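The same site in two structures of Cel44C from Paenibacillus polymyxa, which probably cleaves the beta-1,4-glucan backbone of xyloglucan, its family 44 glycoside hydrolase part being one piece of a longer multi-domain enzyme: PDB 2YKK (chain A, 1.79 Å), residues 280-285 and 355-360, and PDB 2YIH (chain B, 1.70 Å), residues 280-285 and 355-360. Both blocks share one frame: the second was fitted to the first on N, CA, C and O of the twelve residues, RMSD 0.14 Å. Numbering follows each deposited sequence.

Structure 1 (2YKK); sequences VFDVHW and AMTEYS. It carries 2 engineered substitutions outside these segments.
Thr357 and Asp282 meet through a hydrogen bond between neighbouring parallel strands, 280-285 and 353-359, the sixth and seventh of the closed eight-stranded barrel of this TIM-barrel glycoside hydrolase. Backbone bonds zip the strands together: Val283 N reaches Ala355 O at 3.0 Å, and Trp285 N binds Glu358 O. Thr357 OG1, set between its backbone N and carbonyl carbon (chi1 56°), donates a hydrogen bond to Asp282 OD1, 2.5 Å away; it also lies in the plane of the His284 ring, at its edge, 2.9 Å from NE2. A small hydroxyl suits this place between acid and imidazole. Glu358 covers one face of that ring: its CG makes a CH-pi contact, and its carboxylate stacks above, the two planes 20° apart. Arg44 pairs with OE2 and Tyr286 bonds OE1, while Glu187 holds His284 ND1. Val280 CG1 packs on Ala355 CB, 3.5 Å away. On the sheet's other side Met356 SD makes an oblique Met-aromatic contact, 5.1 Å from the centroid of the Trp285 five-membered ring; its unbranched chain bends, bringing CE 3.7 Å from Trp285 CB.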
loop_
_atom_site.group_PDB
_atom_site.type_symbol
_atom_site.label_atom_id
_atom_site.label_comp_id
_atom_site.label_asym_id
_atom_site.label_seq_id
_atom_site.Cartn_x
_atom_site.Cartn_y
_atom_site.Cartn_z
ATOM N N VAL A 280 9.980 0.194 8.632
ATOM C CA VAL A 280 8.562 0.080 8.334
ATOM C C VAL A 280 8.229 -1.402 8.133
ATOM O O VAL A 280 8.901 -2.111 7.336
ATOM C CB VAL A 280 8.201 0.844 7.034
ATOM C CG1 VAL A 280 6.696 0.835 6.837
ATOM C CG2 VAL A 280 8.698 2.336 7.018
ATOM N N PHE A 281 7.264 -1.897 8.901
ATOM C CA PHE A 281 6.816 -3.275 8.800
ATOM C C PHE A 281 5.787 -3.278 7.679
ATOM O O PHE A 281 4.825 -2.499 7.712
ATOM C CB PHE A 281 6.183 -3.737 10.114
ATOM C CG PHE A 281 5.825 -5.217 10.093
ATOM C CD1 PHE A 281 6.817 -6.198 10.365
ATOM C CD2 PHE A 281 4.531 -5.629 9.745
ATOM C CE1 PHE A 281 6.476 -7.583 10.285
ATOM C CE2 PHE A 281 4.195 -7.037 9.692
ATOM C CZ PHE A 281 5.163 -7.983 9.951
ATOM N N ASP A 282 6.018 -4.122 6.667
ATOM C CA ASP A 282 5.438 -3.962 5.319
ATOM C C ASP A 282 4.681 -5.256 5.031
ATOM O O ASP A 282 5.289 -6.348 5.016
ATOM C CB ASP A 282 6.643 -3.773 4.356
ATOM C CG ASP A 282 6.287 -3.659 2.851
ATOM O OD1 ASP A 282 5.229 -4.205 2.432
ATOM O OD2 ASP A 282 7.103 -3.064 2.074
ATOM N N VAL A 283 3.370 -5.138 4.827
ATOM C CA VAL A 283 2.532 -6.285 4.430
ATOM C C VAL A 283 1.735 -5.982 3.164
ATOM O O VAL A 283 1.470 -4.801 2.819
ATOM C CB VAL A 283 1.529 -6.711 5.549
ATOM C CG1 VAL A 283 2.300 -7.157 6.797
ATOM C CG2 VAL A 283 0.550 -5.594 5.894
ATOM N N HIS A 284 1.300 -7.063 2.500
ATOM C CA HIS A 284 0.270 -6.995 1.437
ATOM C C HIS A 284 -1.009 -7.590 2.002
ATOM O O HIS A 284 -0.960 -8.505 2.817
ATOM C CB HIS A 284 0.726 -7.791 0.206
ATOM C CG HIS A 284 1.997 -7.242 -0.381
ATOM N ND1 HIS A 284 2.741 -7.888 -1.364
ATOM C CD2 HIS A 284 2.625 -6.072 -0.132
ATOM C CE1 HIS A 284 3.774 -7.116 -1.690
ATOM N NE2 HIS A 284 3.711 -6.004 -0.967
ATOM N N TRP A 285 -2.140 -7.019 1.592
ATOM C CA TRP A 285 -3.460 -7.429 2.121
ATOM C C TRP A 285 -4.447 -7.453 0.976
ATOM O O TRP A 285 -4.987 -6.402 0.583
ATOM C CB TRP A 285 -3.923 -6.434 3.192
ATOM C CG TRP A 285 -5.306 -6.742 3.799
ATOM C CD1 TRP A 285 -6.478 -6.077 3.549
ATOM C CD2 TRP A 285 -5.618 -7.768 4.747
ATOM N NE1 TRP A 285 -7.509 -6.632 4.288
ATOM C CE2 TRP A 285 -7.010 -7.661 5.042
ATOM C CE3 TRP A 285 -4.854 -8.760 5.412
ATOM C CZ2 TRP A 285 -7.643 -8.497 5.955
ATOM C CZ3 TRP A 285 -5.512 -9.612 6.305
ATOM C CH2 TRP A 285 -6.893 -9.471 6.559
ATOM N N ALA A 355 3.049 -0.364 6.933
ATOM C CA ALA A 355 2.677 0.000 5.572
ATOM C C ALA A 355 1.953 -1.182 4.959
ATOM O O ALA A 355 2.331 -2.331 5.207
ATOM C CB ALA A 355 3.916 0.349 4.712
ATOM N N MET A 356 0.947 -0.880 4.140
ATOM C CA MET A 356 0.245 -1.893 3.362
ATOM C C MET A 356 0.567 -1.670 1.876
ATOM O O MET A 356 -0.114 -0.877 1.217
ATOM C CB MET A 356 -1.269 -1.713 3.603
ATOM C CG MET A 356 -2.112 -2.787 2.898
ATOM S SD MET A 356 -3.898 -2.617 3.285
ATOM C CE MET A 356 -3.884 -3.133 4.970
ATOM N N THR A 357 1.640 -2.286 1.371
ATOM C CA THR A 357 2.237 -1.846 0.101
ATOM C C THR A 357 1.629 -2.490 -1.125
ATOM O O THR A 357 2.015 -2.145 -2.246
ATOM C CB THR A 357 3.772 -2.050 0.089
ATOM O OG1 THR A 357 4.069 -3.419 0.364
ATOM C CG2 THR A 357 4.418 -1.141 1.185
ATOM N N GLU A 358 0.708 -3.429 -0.923
ATOM C CA GLU A 358 -0.232 -3.815 -1.994
ATOM C C GLU A 358 -1.530 -4.135 -1.335
ATOM O O GLU A 358 -1.514 -4.790 -0.299
ATOM C CB GLU A 358 0.180 -5.102 -2.708
ATOM C CG GLU A 358 1.449 -4.885 -3.576
ATOM C CD GLU A 358 1.961 -6.181 -4.250
ATOM O OE1 GLU A 358 1.176 -7.136 -4.401
ATOM O OE2 GLU A 358 3.156 -6.230 -4.655
ATOM N N TYR A 359 -2.620 -3.738 -1.980
ATOM C CA TYR A 359 -3.976 -4.168 -1.605
ATOM C C TYR A 359 -4.939 -3.839 -2.743
ATOM O O TYR A 359 -4.649 -2.984 -3.601
ATOM C CB TYR A 359 -4.460 -3.498 -0.302
ATOM C CG TYR A 359 -4.747 -2.023 -0.408
ATOM C CD1 TYR A 359 -3.703 -1.083 -0.361
ATOM C CD2 TYR A 359 -6.070 -1.553 -0.480
ATOM C CE1 TYR A 359 -3.987 0.279 -0.461
ATOM C CE2 TYR A 359 -6.336 -0.189 -0.530
ATOM C CZ TYR A 359 -5.303 0.708 -0.558
ATOM O OH TYR A 359 -5.553 2.077 -0.573
ATOM N N SER A 360 -6.088 -4.507 -2.734
ATOM C CA SER A 360 -7.161 -4.155 -3.670
ATOM C C SER A 360 -8.407 -4.804 -3.122
ATOM O O SER A 360 -8.323 -5.937 -2.604
ATOM C CB SER A 360 -6.899 -4.795 -5.038
ATOM O OG SER A 360 -8.074 -4.636 -5.857
#

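Structure 2 (2YIH); sequences VFDVHW and AMTSYS. Engineered in segment 355-360: Ser358 (natural residue Glu). It carries 7 engineered substitutions outside these segments.
Asp282 OD1 accepts a hydrogen bond from Thr357 OG1, 2.6 Å away. The backbone bonds beside it include Val283 N to Ala355 O, 3.0 Å, and Trp285 N to Ser358 O. With chi1 at 57°, Thr357 carries OG1 between its own N and carbonyl carbon, where it lies in the plane of the His284 ring, at the edge, 2.9 Å from NE2. One short hydroxyl side chain thus stands between acid and imidazole. Ser358, an engineered residue, covers a face of that ring with CB, which makes a CH-pi contact 3.3 Å above the plane, over its centre. Its OG, anti to the backbone N (chi1 -159°), bonds to Tyr286, and Glu187 holds His284 ND1; both partners line the pocket that binds the glycan in this crystal. Apolar contacts complete the interface: the small methyl of Ala355 lets CB pack 3.5 Å from Val280 CG1, and Met356 CE lies 3.8 Å from Trp285 CB. Met356 SD makes an oblique Met-aromatic contact, 5.0 Å from the centroid of the Trp285 five-membered ring.

What differs
The carboxylate of Glu358(A) is the feature that disappears: CD, OE1 and OE2 have no counterpart in the engineered Ser358(B). With it go the stack on the ring of His284(A) and the charge partner of Arg44(A). What remains is the root of the side chain. The CB atoms coincide, and the touch on the imidazole is kept, with Glu358(A) CB 3.6 Å from His284(A) CG and Ser358(B) CB 3.5 Å from His284(B) CG. The first torsion differs, -70° against -159°, yet CG of Glu358(A) and OG of Ser358(B) still fall only 1.2 Å apart after superposition, so a hydroxyl stands near the place of a methylene. Tyr286(A) is met by OE1, Tyr286(B) by this hydroxyl. His284(A), Thr357(A), Asp282(A) and their counterparts keep their places, and Thr357 OG1 is bonded to Asp282 OD1 in (A) and (B) alike. The exchange would probably remove a negative charge beside the imidazole and Arg44(A). Beyond these strands, Asn331(A) corresponds to Phe331(B), which lines the glycan pocket in structure 2, and this exchange may also shape it.

Structure 2 (2YIH)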
loop_
_atom_site.group_PDB
_atom_site.type_symbol
_atom_site.label_atom_id
_atom_site.label_comp_id
_atom_site.label_asym_id
_atom_site.label_seq_id
_atom_site.Cartn_x
_atom_site.Cartn_y
_atom_site.Cartn_z
ATOM N N VAL B 280 10.033 0.153 8.556
ATOM C CA VAL B 280 8.608 0.032 8.272
ATOM C C VAL B 280 8.267 -1.437 8.101
ATOM O O VAL B 280 8.882 -2.122 7.269
ATOM C CB VAL B 280 8.227 0.781 6.963
ATOM C CG1 VAL B 280 6.707 0.754 6.726
ATOM C CG2 VAL B 280 8.766 2.254 6.980
ATOM N N PHE B 281 7.291 -1.889 8.870
ATOM C CA PHE B 281 6.821 -3.263 8.777
ATOM C C PHE B 281 5.781 -3.272 7.686
ATOM O O PHE B 281 4.817 -2.497 7.730
ATOM C CB PHE B 281 6.246 -3.746 10.111
ATOM C CG PHE B 281 5.892 -5.217 10.099
ATOM C CD1 PHE B 281 6.865 -6.174 10.345
ATOM C CD2 PHE B 281 4.596 -5.631 9.788
ATOM C CE1 PHE B 281 6.547 -7.556 10.288
ATOM C CE2 PHE B 281 4.266 -6.994 9.730
ATOM C CZ PHE B 281 5.256 -7.955 9.964
ATOM N N ASP B 282 6.037 -4.100 6.665
ATOM C CA ASP B 282 5.468 -3.964 5.316
ATOM C C ASP B 282 4.676 -5.253 5.024
ATOM O O ASP B 282 5.248 -6.345 5.053
ATOM C CB ASP B 282 6.659 -3.827 4.357
ATOM C CG ASP B 282 6.259 -3.673 2.887
ATOM O OD1 ASP B 282 5.196 -4.189 2.490
ATOM O OD2 ASP B 282 7.030 -3.063 2.122
ATOM N N VAL B 283 3.358 -5.125 4.873
ATOM C CA VAL B 283 2.495 -6.254 4.466
ATOM C C VAL B 283 1.685 -5.957 3.192
ATOM O O VAL B 283 1.451 -4.799 2.826
ATOM C CB VAL B 283 1.510 -6.642 5.592
ATOM C CG1 VAL B 283 2.270 -7.072 6.841
ATOM C CG2 VAL B 283 0.547 -5.501 5.907
ATOM N N HIS B 284 1.287 -7.032 2.508
ATOM C CA HIS B 284 0.235 -6.968 1.487
ATOM C C HIS B 284 -1.075 -7.542 2.043
ATOM O O HIS B 284 -1.059 -8.437 2.885
ATOM C CB HIS B 284 0.695 -7.759 0.258
ATOM C CG HIS B 284 1.933 -7.183 -0.362
ATOM N ND1 HIS B 284 2.607 -7.781 -1.409
ATOM C CD2 HIS B 284 2.577 -6.014 -0.114
ATOM C CE1 HIS B 284 3.629 -7.017 -1.764
ATOM N NE2 HIS B 284 3.629 -5.934 -0.995
ATOM N N TRP B 285 -2.189 -7.041 1.536
ATOM C CA TRP B 285 -3.500 -7.452 2.046
ATOM C C TRP B 285 -4.525 -7.504 0.916
ATOM O O TRP B 285 -5.030 -6.464 0.462
ATOM C CB TRP B 285 -3.939 -6.471 3.132
ATOM C CG TRP B 285 -5.290 -6.783 3.732
ATOM C CD1 TRP B 285 -6.442 -6.091 3.536
ATOM C CD2 TRP B 285 -5.585 -7.789 4.714
ATOM N NE1 TRP B 285 -7.464 -6.638 4.301
ATOM C CE2 TRP B 285 -6.962 -7.678 5.032
ATOM C CE3 TRP B 285 -4.825 -8.789 5.344
ATOM C CZ2 TRP B 285 -7.585 -8.499 6.003
ATOM C CZ3 TRP B 285 -5.463 -9.624 6.310
ATOM C CH2 TRP B 285 -6.821 -9.489 6.592
ATOM N N ALA B 355 3.041 -0.344 6.970
ATOM C CA ALA B 355 2.637 -0.001 5.596
ATOM C C ALA B 355 1.921 -1.179 4.969
ATOM O O ALA B 355 2.314 -2.331 5.180
ATOM C CB ALA B 355 3.829 0.390 4.717
ATOM N N MET B 356 0.906 -0.865 4.177
ATOM C CA MET B 356 0.166 -1.860 3.408
ATOM C C MET B 356 0.479 -1.606 1.931
ATOM O O MET B 356 -0.186 -0.796 1.276
ATOM C CB MET B 356 -1.340 -1.734 3.688
ATOM C CG MET B 356 -2.136 -2.805 2.981
ATOM S SD MET B 356 -3.893 -2.708 3.429
ATOM C CE MET B 356 -3.872 -3.247 5.065
ATOM N N THR B 357 1.580 -2.193 1.447
ATOM C CA THR B 357 2.188 -1.760 0.168
ATOM C C THR B 357 1.609 -2.391 -1.081
ATOM O O THR B 357 2.041 -2.075 -2.196
ATOM C CB THR B 357 3.713 -2.030 0.153
ATOM O OG1 THR B 357 3.951 -3.424 0.391
ATOM C CG2 THR B 357 4.392 -1.187 1.272
ATOM N N SER B 358 0.667 -3.299 -0.910
ATOM C CA SER B 358 -0.063 -3.832 -2.061
ATOM C C SER B 358 -1.391 -4.364 -1.550
ATOM O O SER B 358 -1.436 -5.233 -0.642
ATOM C CB SER B 358 0.795 -4.925 -2.738
ATOM O OG SER B 358 0.418 -5.160 -4.107
ATOM N N TYR B 359 -2.484 -3.851 -2.112
ATOM C CA TYR B 359 -3.827 -4.271 -1.682
ATOM C C TYR B 359 -4.847 -3.867 -2.729
ATOM O O TYR B 359 -4.620 -2.940 -3.505
ATOM C CB TYR B 359 -4.182 -3.644 -0.315
ATOM C CG TYR B 359 -4.523 -2.145 -0.348
ATOM C CD1 TYR B 359 -3.514 -1.171 -0.337
ATOM C CD2 TYR B 359 -5.855 -1.730 -0.382
ATOM C CE1 TYR B 359 -3.836 0.192 -0.390
ATOM C CE2 TYR B 359 -6.183 -0.390 -0.403
ATOM C CZ TYR B 359 -5.183 0.560 -0.401
ATOM O OH TYR B 359 -5.529 1.899 -0.372
ATOM N N SER B 360 -6.023 -4.474 -2.661
ATOM C CA SER B 360 -7.145 -4.094 -3.529
ATOM C C SER B 360 -8.382 -4.759 -2.970
ATOM O O SER B 360 -8.298 -5.886 -2.464
ATOM C CB SER B 360 -6.932 -4.627 -4.961
ATOM O OG SER B 360 -8.134 -4.451 -5.708
#